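Local coordinates for protein laccase (Uncultured bacterium, PDB 4F7K) that probably oxidises phenolic and related substrates while reducing molecular oxygen to water, as a bacterial laccase of the multicopper oxidase family, at residues 45-50 and 89-94; 68-73 and 85-90; 116-121 and 132-137; 210-215 and 229-234. All blocks are in the same frame, centred on the assembly; numbering follows the deposited sequence.

Interaction 1 (45-50 and 89-94); sequences FDIRFQ and YSFRAP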
loop_
_atom_site.group_PDB
_atom_site.type_symbol
_atom_site.label_atom_id
_atom_site.label_comp_id
_atom_site.label_asym_id
_atom_site.label_seq_id
_atom_site.Cartn_x
_atom_site.Cartn_y
_atom_site.Cartn_z
ATOM N N PHE A 45 -10.686 10.676 10.972
ATOM C CA PHE A 45 -11.456 9.943 9.967
ATOM C C PHE A 45 -12.606 9.285 10.698
ATOM O O PHE A 45 -12.391 8.510 11.631
ATOM C CB PHE A 45 -10.634 8.794 9.375
ATOM C CG PHE A 45 -9.683 9.196 8.292
ATOM C CD1 PHE A 45 -10.096 9.206 6.953
ATOM C CD2 PHE A 45 -8.349 9.515 8.594
ATOM C CE1 PHE A 45 -9.182 9.550 5.932
ATOM C CE2 PHE A 45 -7.437 9.864 7.581
ATOM C CZ PHE A 45 -7.859 9.883 6.252
ATOM N N ASP A 46 -13.823 9.598 10.285
ATOM C CA ASP A 46 -15.009 8.954 10.817
ATOM C C ASP A 46 -15.684 8.205 9.652
ATOM O O ASP A 46 -16.230 8.841 8.754
ATOM C CB ASP A 46 -15.929 10.012 11.446
ATOM C CG ASP A 46 -15.328 10.649 12.715
ATOM O OD1 ASP A 46 -14.978 9.903 13.650
ATOM O OD2 ASP A 46 -15.223 11.895 12.796
ATOM N N ILE A 47 -15.635 6.874 9.678
ATOM C CA ILE A 47 -16.047 6.031 8.552
ATOM C C ILE A 47 -17.117 5.022 8.984
ATOM O O ILE A 47 -16.897 4.247 9.914
ATOM C CB ILE A 47 -14.796 5.325 7.962
ATOM C CG1 ILE A 47 -13.884 6.384 7.335
ATOM C CG2 ILE A 47 -15.165 4.238 6.918
ATOM C CD1 ILE A 47 -12.344 6.064 7.372
ATOM N N ARG A 48 -18.289 5.065 8.347
ATOM C CA ARG A 48 -19.310 4.054 8.599
ATOM C C ARG A 48 -19.212 2.941 7.522
ATOM O O ARG A 48 -19.693 3.107 6.402
ATOM C CB ARG A 48 -20.715 4.675 8.713
ATOM C CG ARG A 48 -21.836 3.691 9.142
ATOM C CD ARG A 48 -23.235 4.353 9.189
ATOM N NE ARG A 48 -24.322 3.404 8.894
ATOM C CZ ARG A 48 -25.629 3.594 9.157
ATOM N NH1 ARG A 48 -26.070 4.703 9.762
ATOM N NH2 ARG A 48 -26.517 2.653 8.823
ATOM N N PHE A 49 -18.560 1.834 7.893
ATOM C CA PHE A 49 -18.464 0.644 7.061
ATOM C C PHE A 49 -19.773 -0.139 7.024
ATOM O O PHE A 49 -20.330 -0.470 8.071
ATOM C CB PHE A 49 -17.344 -0.281 7.546
ATOM C CG PHE A 49 -17.225 -1.572 6.765
ATOM C CD1 PHE A 49 -17.025 -1.568 5.374
ATOM C CD2 PHE A 49 -17.285 -2.784 7.416
ATOM C CE1 PHE A 49 -16.884 -2.780 4.649
ATOM C CE2 PHE A 49 -17.146 -4.005 6.714
ATOM C CZ PHE A 49 -16.967 -4.003 5.317
ATOM N N GLN A 50 -20.228 -0.447 5.815
ATOM C CA GLN A 50 -21.459 -1.201 5.585
ATOM C C GLN A 50 -21.175 -2.441 4.722
ATOM O O GLN A 50 -20.692 -2.315 3.609
ATOM C CB GLN A 50 -22.483 -0.341 4.851
ATOM C CG GLN A 50 -22.899 0.904 5.566
ATOM C CD GLN A 50 -24.238 0.729 6.206
ATOM O OE1 GLN A 50 -24.684 -0.410 6.472
ATOM N NE2 GLN A 50 -24.914 1.842 6.448
ATOM N N TYR A 89 -15.770 3.091 12.009
ATOM C CA TYR A 89 -14.316 3.295 12.180
ATOM C C TYR A 89 -14.010 4.750 12.441
ATOM O O TYR A 89 -14.306 5.624 11.620
ATOM C CB TYR A 89 -13.506 2.821 10.974
ATOM C CG TYR A 89 -13.516 1.325 10.796
ATOM C CD1 TYR A 89 -12.638 0.513 11.534
ATOM C CD2 TYR A 89 -14.411 0.709 9.888
ATOM C CE1 TYR A 89 -12.630 -0.886 11.376
ATOM C CE2 TYR A 89 -14.416 -0.700 9.734
ATOM C CZ TYR A 89 -13.520 -1.476 10.481
ATOM O OH TYR A 89 -13.504 -2.834 10.327
ATOM N N SER A 90 -13.400 5.018 13.573
ATOM C CA SER A 90 -13.083 6.386 13.905
ATOM C C SER A 90 -11.700 6.518 14.547
ATOM O O SER A 90 -11.475 6.035 15.651
ATOM C CB SER A 90 -14.178 6.968 14.790
ATOM O OG SER A 90 -13.678 8.104 15.452
ATOM N N PHE A 91 -10.785 7.177 13.846
ATOM C CA PHE A 91 -9.421 7.346 14.333
ATOM C C PHE A 91 -8.804 8.641 13.820
ATOM O O PHE A 91 -9.155 9.137 12.732
ATOM C CB PHE A 91 -8.561 6.162 13.873
ATOM C CG PHE A 91 -8.645 5.914 12.397
ATOM C CD1 PHE A 91 -7.750 6.516 11.530
ATOM C CD2 PHE A 91 -9.638 5.086 11.871
ATOM C CE1 PHE A 91 -7.839 6.302 10.174
ATOM C CE2 PHE A 91 -9.730 4.862 10.514
ATOM C CZ PHE A 91 -8.838 5.463 9.665
ATOM N N ARG A 92 -7.883 9.177 14.619
ATOM C CA ARG A 92 -7.043 10.310 14.226
ATOM C C ARG A 92 -5.870 9.758 13.420
ATOM O O ARG A 92 -5.280 8.744 13.801
ATOM C CB ARG A 92 -6.557 11.090 15.458
ATOM C CG ARG A 92 -7.653 11.961 16.106
ATOM C CD ARG A 92 -7.100 13.006 17.120
ATOM N NE ARG A 92 -8.161 13.728 17.843
ATOM C CZ ARG A 92 -8.777 14.818 17.388
ATOM N NH1 ARG A 92 -8.439 15.333 16.210
ATOM N NH2 ARG A 92 -9.730 15.404 18.119
ATOM N N ALA A 93 -5.553 10.380 12.289
ATOM C CA ALA A 93 -4.387 9.968 11.510
ATOM C C ALA A 93 -3.212 10.857 11.891
ATOM O O ALA A 93 -3.267 12.072 11.704
ATOM C CB ALA A 93 -4.672 10.023 10.006
ATOM N N PRO A 94 -2.155 10.269 12.474
ATOM C CA PRO A 94 -1.096 11.106 13.036
ATOM C C PRO A 94 0.057 11.365 12.051
ATOM O O PRO A 94 0.899 12.230 12.307
ATOM C CB PRO A 94 -0.608 10.265 14.227
ATOM C CG PRO A 94 -0.755 8.834 13.695
ATOM C CD PRO A 94 -1.953 8.838 12.786
#

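Interaction 2 (68-73 and 85-90); sequences NAMDGV and GEFEYS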
loop_
_atom_site.group_PDB
_atom_site.type_symbol
_atom_site.label_atom_id
_atom_site.label_comp_id
_atom_site.label_asym_id
_atom_site.label_seq_id
_atom_site.Cartn_x
_atom_site.Cartn_y
_atom_site.Cartn_z
ATOM N N ASN A 68 -5.864 0.798 18.338
ATOM C CA ASN A 68 -5.910 -0.633 18.070
ATOM C C ASN A 68 -7.308 -1.156 17.790
ATOM O O ASN A 68 -7.462 -2.069 16.995
ATOM C CB ASN A 68 -5.281 -1.421 19.234
ATOM C CG ASN A 68 -5.130 -2.930 18.937
ATOM O OD1 ASN A 68 -4.593 -3.334 17.883
ATOM N ND2 ASN A 68 -5.604 -3.762 19.862
ATOM N N ALA A 69 -8.309 -0.566 18.459
ATOM C CA ALA A 69 -9.698 -1.010 18.360
ATOM C C ALA A 69 -10.216 -0.825 16.942
ATOM O O ALA A 69 -11.234 -1.425 16.572
ATOM C CB ALA A 69 -10.594 -0.268 19.365
ATOM N N MET A 70 -9.484 -0.018 16.168
ATOM C CA MET A 70 -9.869 0.385 14.846
ATOM C C MET A 70 -9.067 -0.309 13.712
ATOM O O MET A 70 -9.256 0.018 12.534
ATOM C CB MET A 70 -9.721 1.894 14.731
ATOM C CG MET A 70 -10.668 2.744 15.612
ATOM S SD MET A 70 -12.396 2.332 15.298
ATOM C CE MET A 70 -12.930 1.480 16.794
ATOM N N ASP A 71 -8.204 -1.269 14.065
ATOM C CA ASP A 71 -7.197 -1.841 13.145
ATOM C C ASP A 71 -7.805 -2.803 12.100
ATOM O O ASP A 71 -7.208 -3.055 11.049
ATOM C CB ASP A 71 -6.136 -2.569 13.972
ATOM C CG ASP A 71 -4.885 -2.954 13.171
ATOM O OD1 ASP A 71 -4.322 -2.098 12.457
ATOM O OD2 ASP A 71 -4.440 -4.125 13.286
ATOM N N GLY A 72 -8.974 -3.356 12.415
ATOM C CA GLY A 72 -9.761 -4.134 11.450
ATOM C C GLY A 72 -9.371 -5.596 11.331
ATOM O O GLY A 72 -9.418 -6.167 10.249
ATOM N N VAL A 73 -9.000 -6.214 12.448
ATOM C CA VAL A 73 -8.607 -7.620 12.474
ATOM C C VAL A 73 -9.640 -8.423 13.264
ATOM O O VAL A 73 -9.558 -8.473 14.480
ATOM C CB VAL A 73 -7.175 -7.814 13.091
ATOM C CG1 VAL A 73 -6.745 -9.292 13.031
ATOM C CG2 VAL A 73 -6.168 -6.953 12.370
ATOM N N GLY A 85 -24.387 -6.046 8.158
ATOM C CA GLY A 85 -24.019 -5.293 9.350
ATOM C C GLY A 85 -23.176 -4.075 9.064
ATOM O O GLY A 85 -22.844 -3.785 7.926
ATOM N N GLU A 86 -22.812 -3.369 10.116
ATOM C CA GLU A 86 -22.019 -2.164 9.985
ATOM C C GLU A 86 -20.976 -2.053 11.105
ATOM O O GLU A 86 -21.053 -2.744 12.118
ATOM C CB GLU A 86 -22.917 -0.924 9.967
ATOM C CG GLU A 86 -23.717 -0.788 11.218
ATOM C CD GLU A 86 -24.482 0.496 11.278
ATOM O OE1 GLU A 86 -25.493 0.619 10.553
ATOM O OE2 GLU A 86 -24.085 1.372 12.083
ATOM N N PHE A 87 -20.020 -1.158 10.904
ATOM C CA PHE A 87 -18.975 -0.890 11.872
ATOM C C PHE A 87 -18.550 0.554 11.709
ATOM O O PHE A 87 -18.311 1.040 10.604
ATOM C CB PHE A 87 -17.747 -1.801 11.662
ATOM C CG PHE A 87 -16.811 -1.823 12.839
ATOM C CD1 PHE A 87 -16.933 -2.807 13.823
ATOM C CD2 PHE A 87 -15.811 -0.855 12.980
ATOM C CE1 PHE A 87 -16.085 -2.821 14.925
ATOM C CE2 PHE A 87 -14.967 -0.863 14.080
ATOM C CZ PHE A 87 -15.095 -1.850 15.048
ATOM N N GLU A 88 -18.423 1.227 12.831
ATOM C CA GLU A 88 -18.019 2.615 12.836
ATOM C C GLU A 88 -16.502 2.693 13.047
ATOM O O GLU A 88 -15.993 2.345 14.128
ATOM C CB GLU A 88 -18.766 3.340 13.965
ATOM C CG GLU A 88 -19.047 4.801 13.676
ATOM C CD GLU A 88 -20.485 5.057 13.230
ATOM O OE1 GLU A 88 -21.265 5.656 14.012
ATOM O OE2 GLU A 88 -20.830 4.656 12.102
ATOM N N TYR A 89 -15.770 3.091 12.009
ATOM C CA TYR A 89 -14.316 3.295 12.180
ATOM C C TYR A 89 -14.010 4.750 12.441
ATOM O O TYR A 89 -14.306 5.624 11.620
ATOM C CB TYR A 89 -13.506 2.821 10.974
ATOM C CG TYR A 89 -13.516 1.325 10.796
ATOM C CD1 TYR A 89 -12.638 0.513 11.534
ATOM C CD2 TYR A 89 -14.411 0.709 9.888
ATOM C CE1 TYR A 89 -12.630 -0.886 11.376
ATOM C CE2 TYR A 89 -14.416 -0.700 9.734
ATOM C CZ TYR A 89 -13.520 -1.476 10.481
ATOM O OH TYR A 89 -13.504 -2.834 10.327
ATOM N N SER A 90 -13.400 5.018 13.573
ATOM C CA SER A 90 -13.083 6.386 13.905
ATOM C C SER A 90 -11.700 6.518 14.547
ATOM O O SER A 90 -11.475 6.035 15.651
ATOM C CB SER A 90 -14.178 6.968 14.790
ATOM O OG SER A 90 -13.678 8.104 15.452
#

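Interaction 3 (116-121 and 132-137); sequences YGPLIV and DLIIMI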
loop_
_atom_site.group_PDB
_atom_site.type_symbol
_atom_site.label_atom_id
_atom_site.label_comp_id
_atom_site.label_asym_id
_atom_site.label_seq_id
_atom_site.Cartn_x
_atom_site.Cartn_y
_atom_site.Cartn_z
ATOM N N TYR A 116 -10.502 -2.482 -2.053
ATOM C CA TYR A 116 -9.443 -1.658 -1.561
ATOM C C TYR A 116 -9.615 -0.263 -2.153
ATOM O O TYR A 116 -10.428 -0.060 -3.094
ATOM C CB TYR A 116 -8.088 -2.201 -1.995
ATOM C CG TYR A 116 -7.864 -2.075 -3.484
ATOM C CD1 TYR A 116 -7.183 -0.988 -4.026
ATOM C CD2 TYR A 116 -8.366 -3.051 -4.356
ATOM C CE1 TYR A 116 -6.963 -0.909 -5.400
ATOM C CE2 TYR A 116 -8.195 -2.966 -5.715
ATOM C CZ TYR A 116 -7.463 -1.924 -6.225
ATOM O OH TYR A 116 -7.275 -1.890 -7.573
ATOM N N GLY A 117 -8.830 0.666 -1.589
ATOM C CA GLY A 117 -8.668 1.997 -2.115
ATOM C C GLY A 117 -7.585 2.756 -1.332
ATOM O O GLY A 117 -6.996 2.226 -0.364
ATOM N N PRO A 118 -7.326 3.996 -1.749
ATOM C CA PRO A 118 -6.294 4.815 -1.181
ATOM C C PRO A 118 -6.803 5.695 -0.046
ATOM O O PRO A 118 -7.966 6.141 -0.027
ATOM C CB PRO A 118 -5.850 5.661 -2.365
ATOM C CG PRO A 118 -7.106 5.827 -3.170
ATOM C CD PRO A 118 -7.919 4.609 -2.961
ATOM N N LEU A 119 -5.912 5.910 0.910
ATOM C CA LEU A 119 -6.158 6.784 2.038
ATOM C C LEU A 119 -5.006 7.791 2.098
ATOM O O LEU A 119 -3.868 7.416 2.349
ATOM C CB LEU A 119 -6.256 5.971 3.344
ATOM C CG LEU A 119 -6.682 6.741 4.613
ATOM C CD1 LEU A 119 -7.433 5.854 5.568
ATOM C CD2 LEU A 119 -5.512 7.415 5.331
ATOM N N ILE A 120 -5.334 9.062 1.860
ATOM C CA ILE A 120 -4.378 10.135 1.850
ATOM C C ILE A 120 -4.506 11.008 3.110
ATOM O O ILE A 120 -5.567 11.576 3.396
ATOM C CB ILE A 120 -4.482 10.976 0.554
ATOM C CG1 ILE A 120 -4.432 10.083 -0.703
ATOM C CG2 ILE A 120 -3.360 11.997 0.503
ATOM C CD1 ILE A 120 -3.149 9.232 -0.852
ATOM N N VAL A 121 -3.428 11.068 3.884
ATOM C CA VAL A 121 -3.331 12.010 5.007
ATOM C C VAL A 121 -2.444 13.188 4.587
ATOM O O VAL A 121 -1.276 13.012 4.313
ATOM C CB VAL A 121 -2.739 11.358 6.256
ATOM C CG1 VAL A 121 -2.827 12.332 7.445
ATOM C CG2 VAL A 121 -3.441 10.049 6.592
ATOM N N ASP A 132 -1.522 16.116 -8.087
ATOM C CA ASP A 132 -1.267 15.124 -7.078
ATOM C C ASP A 132 -2.084 13.898 -7.476
ATOM O O ASP A 132 -3.295 13.861 -7.262
ATOM C CB ASP A 132 -1.691 15.689 -5.714
ATOM C CG ASP A 132 -1.403 14.743 -4.551
ATOM O OD1 ASP A 132 -1.243 13.496 -4.757
ATOM O OD2 ASP A 132 -1.360 15.264 -3.406
ATOM N N LEU A 133 -1.399 12.901 -8.050
ATOM C CA LEU A 133 -2.049 11.714 -8.632
ATOM C C LEU A 133 -1.692 10.445 -7.869
ATOM O O LEU A 133 -0.573 10.309 -7.361
ATOM C CB LEU A 133 -1.675 11.541 -10.117
ATOM C CG LEU A 133 -1.775 12.830 -10.951
ATOM C CD1 LEU A 133 -1.038 12.751 -12.297
ATOM C CD2 LEU A 133 -3.232 13.302 -11.138
ATOM N N ILE A 134 -2.657 9.527 -7.787
ATOM C CA ILE A 134 -2.466 8.263 -7.094
ATOM C C ILE A 134 -2.369 7.166 -8.144
ATOM O O ILE A 134 -3.210 7.095 -9.028
ATOM C CB ILE A 134 -3.653 8.009 -6.134
ATOM C CG1 ILE A 134 -3.609 8.996 -4.950
ATOM C CG2 ILE A 134 -3.718 6.543 -5.676
ATOM C CD1 ILE A 134 -4.958 9.193 -4.244
ATOM N N ILE A 135 -1.357 6.306 -8.031
ATOM C CA ILE A 135 -1.102 5.280 -9.021
ATOM C C ILE A 135 -1.147 3.929 -8.339
ATOM O O ILE A 135 -0.181 3.537 -7.641
ATOM C CB ILE A 135 0.319 5.407 -9.672
ATOM C CG1 ILE A 135 0.734 6.875 -9.865
ATOM C CG2 ILE A 135 0.407 4.552 -10.946
ATOM C CD1 ILE A 135 -0.150 7.663 -10.733
ATOM N N MET A 136 -2.238 3.204 -8.588
ATOM C CA MET A 136 -2.450 1.896 -8.003
ATOM C C MET A 136 -2.129 0.836 -9.053
ATOM O O MET A 136 -2.760 0.766 -10.147
ATOM C CB MET A 136 -3.879 1.766 -7.433
ATOM C CG MET A 136 -4.099 2.611 -6.152
ATOM S SD MET A 136 -5.866 3.025 -5.825
ATOM C CE MET A 136 -6.256 4.238 -7.114
ATOM N N ILE A 137 -1.119 0.039 -8.753
ATOM C CA ILE A 137 -0.692 -0.975 -9.697
ATOM C C ILE A 137 -1.186 -2.329 -9.215
ATOM O O ILE A 137 -1.011 -2.686 -8.055
ATOM C CB ILE A 137 0.841 -0.959 -9.899
ATOM C CG1 ILE A 137 1.295 0.452 -10.305
ATOM C CG2 ILE A 137 1.265 -1.988 -10.947
ATOM C CD1 ILE A 137 2.835 0.639 -10.433
#

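Interaction 4 (210-215 and 229-234); sequences ALDGMP and PAQRAD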
loop_
_atom_site.group_PDB
_atom_site.type_symbol
_atom_site.label_atom_id
_atom_site.label_comp_id
_atom_site.label_asym_id
_atom_site.label_seq_id
_atom_site.Cartn_x
_atom_site.Cartn_y
_atom_site.Cartn_z
ATOM N N ALA A 210 9.161 9.762 -0.414
ATOM C CA ALA A 210 8.657 8.965 0.721
ATOM C C ALA A 210 8.510 7.479 0.391
ATOM O O ALA A 210 8.333 7.106 -0.769
ATOM C CB ALA A 210 7.304 9.524 1.228
ATOM N N LEU A 211 8.602 6.638 1.417
ATOM C CA LEU A 211 8.241 5.223 1.272
ATOM C C LEU A 211 7.263 4.816 2.370
ATOM O O LEU A 211 7.461 5.162 3.553
ATOM C CB LEU A 211 9.468 4.310 1.268
ATOM C CG LEU A 211 10.587 4.655 0.273
ATOM C CD1 LEU A 211 11.910 4.005 0.684
ATOM C CD2 LEU A 211 10.213 4.262 -1.153
ATOM N N ASP A 212 6.214 4.084 1.972
ATOM C CA ASP A 212 5.209 3.614 2.926
ATOM C C ASP A 212 4.643 4.744 3.813
ATOM O O ASP A 212 4.437 4.585 5.020
ATOM C CB ASP A 212 5.755 2.461 3.754
ATOM C CG ASP A 212 6.056 1.215 2.902
ATOM O OD1 ASP A 212 5.793 1.231 1.684
ATOM O OD2 ASP A 212 6.547 0.216 3.461
ATOM N N GLY A 213 4.390 5.889 3.205
ATOM C CA GLY A 213 3.817 7.008 3.953
ATOM C C GLY A 213 4.828 7.760 4.794
ATOM O O GLY A 213 4.466 8.726 5.446
ATOM N N MET A 214 6.093 7.345 4.764
ATOM C CA MET A 214 7.145 7.965 5.602
ATOM C C MET A 214 8.212 8.670 4.786
ATOM O O MET A 214 8.971 8.012 4.073
ATOM C CB MET A 214 7.816 6.955 6.542
ATOM C CG MET A 214 6.881 6.359 7.556
ATOM S SD MET A 214 6.350 7.564 8.775
ATOM C CE MET A 214 4.848 6.773 9.341
ATOM N N PRO A 215 8.263 10.009 4.891
ATOM C CA PRO A 215 9.250 10.868 4.229
ATOM C C PRO A 215 10.690 10.445 4.525
ATOM O O PRO A 215 11.001 10.071 5.654
ATOM C CB PRO A 215 8.986 12.246 4.846
ATOM C CG PRO A 215 7.578 12.186 5.288
ATOM C CD PRO A 215 7.378 10.781 5.773
ATOM N N PRO A 229 4.277 -6.189 -2.673
ATOM C CA PRO A 229 2.846 -6.043 -2.375
ATOM C C PRO A 229 2.598 -5.081 -1.213
ATOM O O PRO A 229 3.271 -5.209 -0.212
ATOM C CB PRO A 229 2.408 -7.481 -1.974
ATOM C CG PRO A 229 3.367 -8.358 -2.702
ATOM C CD PRO A 229 4.667 -7.597 -2.873
ATOM N N ALA A 230 1.660 -4.128 -1.368
ATOM C CA ALA A 230 1.188 -3.215 -0.293
ATOM C C ALA A 230 2.129 -2.047 0.002
ATOM O O ALA A 230 1.798 -1.173 0.775
ATOM C CB ALA A 230 0.855 -3.980 1.007
ATOM N N GLN A 231 3.305 -2.052 -0.610
ATOM C CA GLN A 231 4.309 -0.972 -0.479
ATOM C C GLN A 231 3.937 0.248 -1.320
ATOM O O GLN A 231 3.271 0.144 -2.372
ATOM C CB GLN A 231 5.707 -1.479 -0.883
ATOM C CG GLN A 231 6.334 -2.446 0.154
ATOM C CD GLN A 231 7.806 -2.759 -0.123
ATOM O OE1 GLN A 231 8.246 -2.690 -1.261
ATOM N NE2 GLN A 231 8.569 -3.096 0.929
ATOM N N ARG A 232 4.354 1.406 -0.830
ATOM C CA ARG A 232 4.103 2.681 -1.487
ATOM C C ARG A 232 5.413 3.418 -1.695
ATOM O O ARG A 232 6.372 3.271 -0.889
ATOM C CB ARG A 232 3.200 3.548 -0.604
ATOM C CG ARG A 232 1.745 3.252 -0.730
ATOM C CD ARG A 232 1.246 2.291 0.336
ATOM N NE ARG A 232 1.336 2.890 1.653
ATOM C CZ ARG A 232 1.825 2.282 2.725
ATOM N NH1 ARG A 232 2.217 1.020 2.650
ATOM N NH2 ARG A 232 1.893 2.936 3.888
ATOM N N ALA A 233 5.464 4.230 -2.751
ATOM C CA ALA A 233 6.528 5.202 -2.864
ATOM C C ALA A 233 5.926 6.494 -3.386
ATOM O O ALA A 233 5.140 6.457 -4.317
ATOM C CB ALA A 233 7.651 4.730 -3.757
ATOM N N ASP A 234 6.280 7.619 -2.763
ATOM C CA ASP A 234 5.899 8.941 -3.281
ATOM C C ASP A 234 7.012 9.511 -4.177
ATOM O O ASP A 234 8.174 9.493 -3.824
ATOM C CB ASP A 234 5.619 9.935 -2.129
ATOM C CG ASP A 234 4.169 9.916 -1.658
ATOM O OD1 ASP A 234 3.434 8.922 -1.912
ATOM O OD2 ASP A 234 3.739 10.916 -1.038
#

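Interaction 1 (45-50 and 89-94)
F45 packs against F91 and A93 where two antiparallel strands, 44-51 and 86-92, lie side by side in a sheet of the first cupredoxin-like domain of this multicopper oxidase. Paired backbone bonds join F45 with F91 and I47 with Y89; the F45 N to F91 O bond measures 2.8 Å. Followed outward, the F45 side chain changes partner atom by atom. CB sits over one face of the F91 ring, offset toward its rim, 4.0 Å from the centroid and 20° off the normal, which makes it a CH-pi contact. F91 CG, set between its own backbone N and carbonyl carbon (chi1 52°), directs that ring to F45 CB. CG of F45 lies nearest F91 CE1 and CZ. CD2 comes to 3.6 Å from F91 CE1, and CE2 is 3.7 Å from A93 CB, a methyl at the edge of the F45 ring, near its plane. The tip, CZ, goes on to L119 of strand 116-122. The two rings are inclined by only 25°, yet they are slid apart and barely overlap, with centroids 5.4 Å from one another, and it is F45 CB that covers the F91 face. I47 and Y89 extend the same sheet face, their CB atoms 4.1 Å apart. Y89 OH is bonded beyond the pair, to Q78 and to the backbone of V59, while F49 CB lies at the edge of the Y89 ring, 3.7 Å from CE2.

Interaction 2 (68-73 and 85-90)
The Y89 ring is approached obliquely by two backbone atoms of the 68-73 turn: M70 O, 3.6 Å from Y89 CD1, and G72 CA, which lies near the phenolic oxygen. One face of this ring carries F87 CD2, over its centre and 3.3 Å above the plane; the W61 and Y89 rings also meet edge-to-face. The F87 ring in turn is reached obliquely by A69 O and by the methyl of M70, whose CE lies 4.1 Å from F87 CE2. Two bends bring the M70 side chain there: chi2 of -56° sets SD beside S90 N, and chi3 of 110° swings CE to F87. The sulfur stands 5.4 Å from the Y89 centroid, an oblique Met-aromatic contact. It also accepts a weak hydrogen bond from S90 N, at 3.3 Å and nearly straight at 168°. The turn begins as a short 3-10 segment, with D71 N bonded to N68 O. Its next residue, D71, bonds H60 through its carbonyl and H356 through OD2; both histidines fall in His-X-His motifs of the kind that supply copper ligands in multicopper oxidases, so D71 probably lies in the second shell of the copper site. An alanine at M70 would probably leave S90 N without its sulfur acceptor and open a gap beside Y89 CD1 and F87 CE2. On the neighbouring strand, F49 N pairs with F87 O.

Interaction 3 (116-121 and 132-137)
Y116 meets M136 at the start of a face-to-face contact between strands of two different sheets, 116-122 from the first cupredoxin-like domain and 131-140 from the second. The short segments are inclined at 147° with axes 8.9 Å apart, and no hydrogen bond joins them, so side chains alone fill the interface. Y116 presents its ring edge: CE1 is 4.1 Å from M136 SD, which lies near the ring plane, 78° off the normal, in a Met-aromatic contact. Two residues on, P118 crosses M136 and I134 each at about a right angle. Its CD touches the same sulfur at 3.9 Å, while CB meets I134 CG2 at 4.0 Å. The one thioether sulfur thus touches both the tyrosine edge and the proline ring. I120 and I134 then reach toward each other tip to tip. With chi2 of 158° the I134 chain is extended, which carries CD1 out to I120 CG1. An alanine at I134 would probably open a gap opposite the I120 tip and leave P118 CB without its neighbouring methyl. Beyond this apolar row D132 turns to R187 in a salt bridge. At the I120 end, the two CD1 methyls of I120 and I134 stand 3.8 Å apart.

Interaction 4 (210-215 and 229-234)
D212 and R232 cross at about a right angle, yet their carboxylate and guanidinium planes are only 4° apart. Despite this nearly parallel setting no N-H of the guanidinium points at D212 OD1, which lies well out of the guanidinium plane, 3.7 Å from R232 NH1, and this long salt bridge acts through charge alone. D212 CA rests over one guanidinium face, 3.5 Å above the plane and offset toward the rim. Bends at chi2 (95°) and chi3 of R232 fold the chain back, and in the guanidinium plane NH1 donates to A230 O at 2.9 Å. OD1 of D212 has a firmer partner in R232 N, at 2.9 Å and 175°, met nearly along the C-O axis, while D212 N returns a bond to R232 O. Both charges have further mates: R373 bridges to D212 OD1, and D374 to R232 NH2. Past this pair the strands continue in antiparallel register, with L211 CD2 against A233 CB at 3.7 Å and D234 N bonded to A210 O. D212 and G213, both with positive phi, form the centre of a type I' turn closed by mutual L211 and M214 backbone bonds, the geometry of a two-residue beta hairpin linking strands 204-211 and 214-220.

Interactions 1 and 2 have centres about 8 Å apart: the first pairs strand 86-92 with 44-51, the second packs the 68-73 turn against it. Interaction 3, about 17 Å from interaction 1 between centres, still touches it, since F45 meets L119 and A93 meets V121 on strand 116-122. Strand 131-140 belongs to the six-stranded sheet that also holds interaction 4, about 11 Å away centre to centre without atomic contact. Along the chain interactions 1 and 2 both end on strand 86-92, sharing Y89 and S90, followed by 3 and then 4, tracing a path from the first cupredoxin-like domain through its interface into the second.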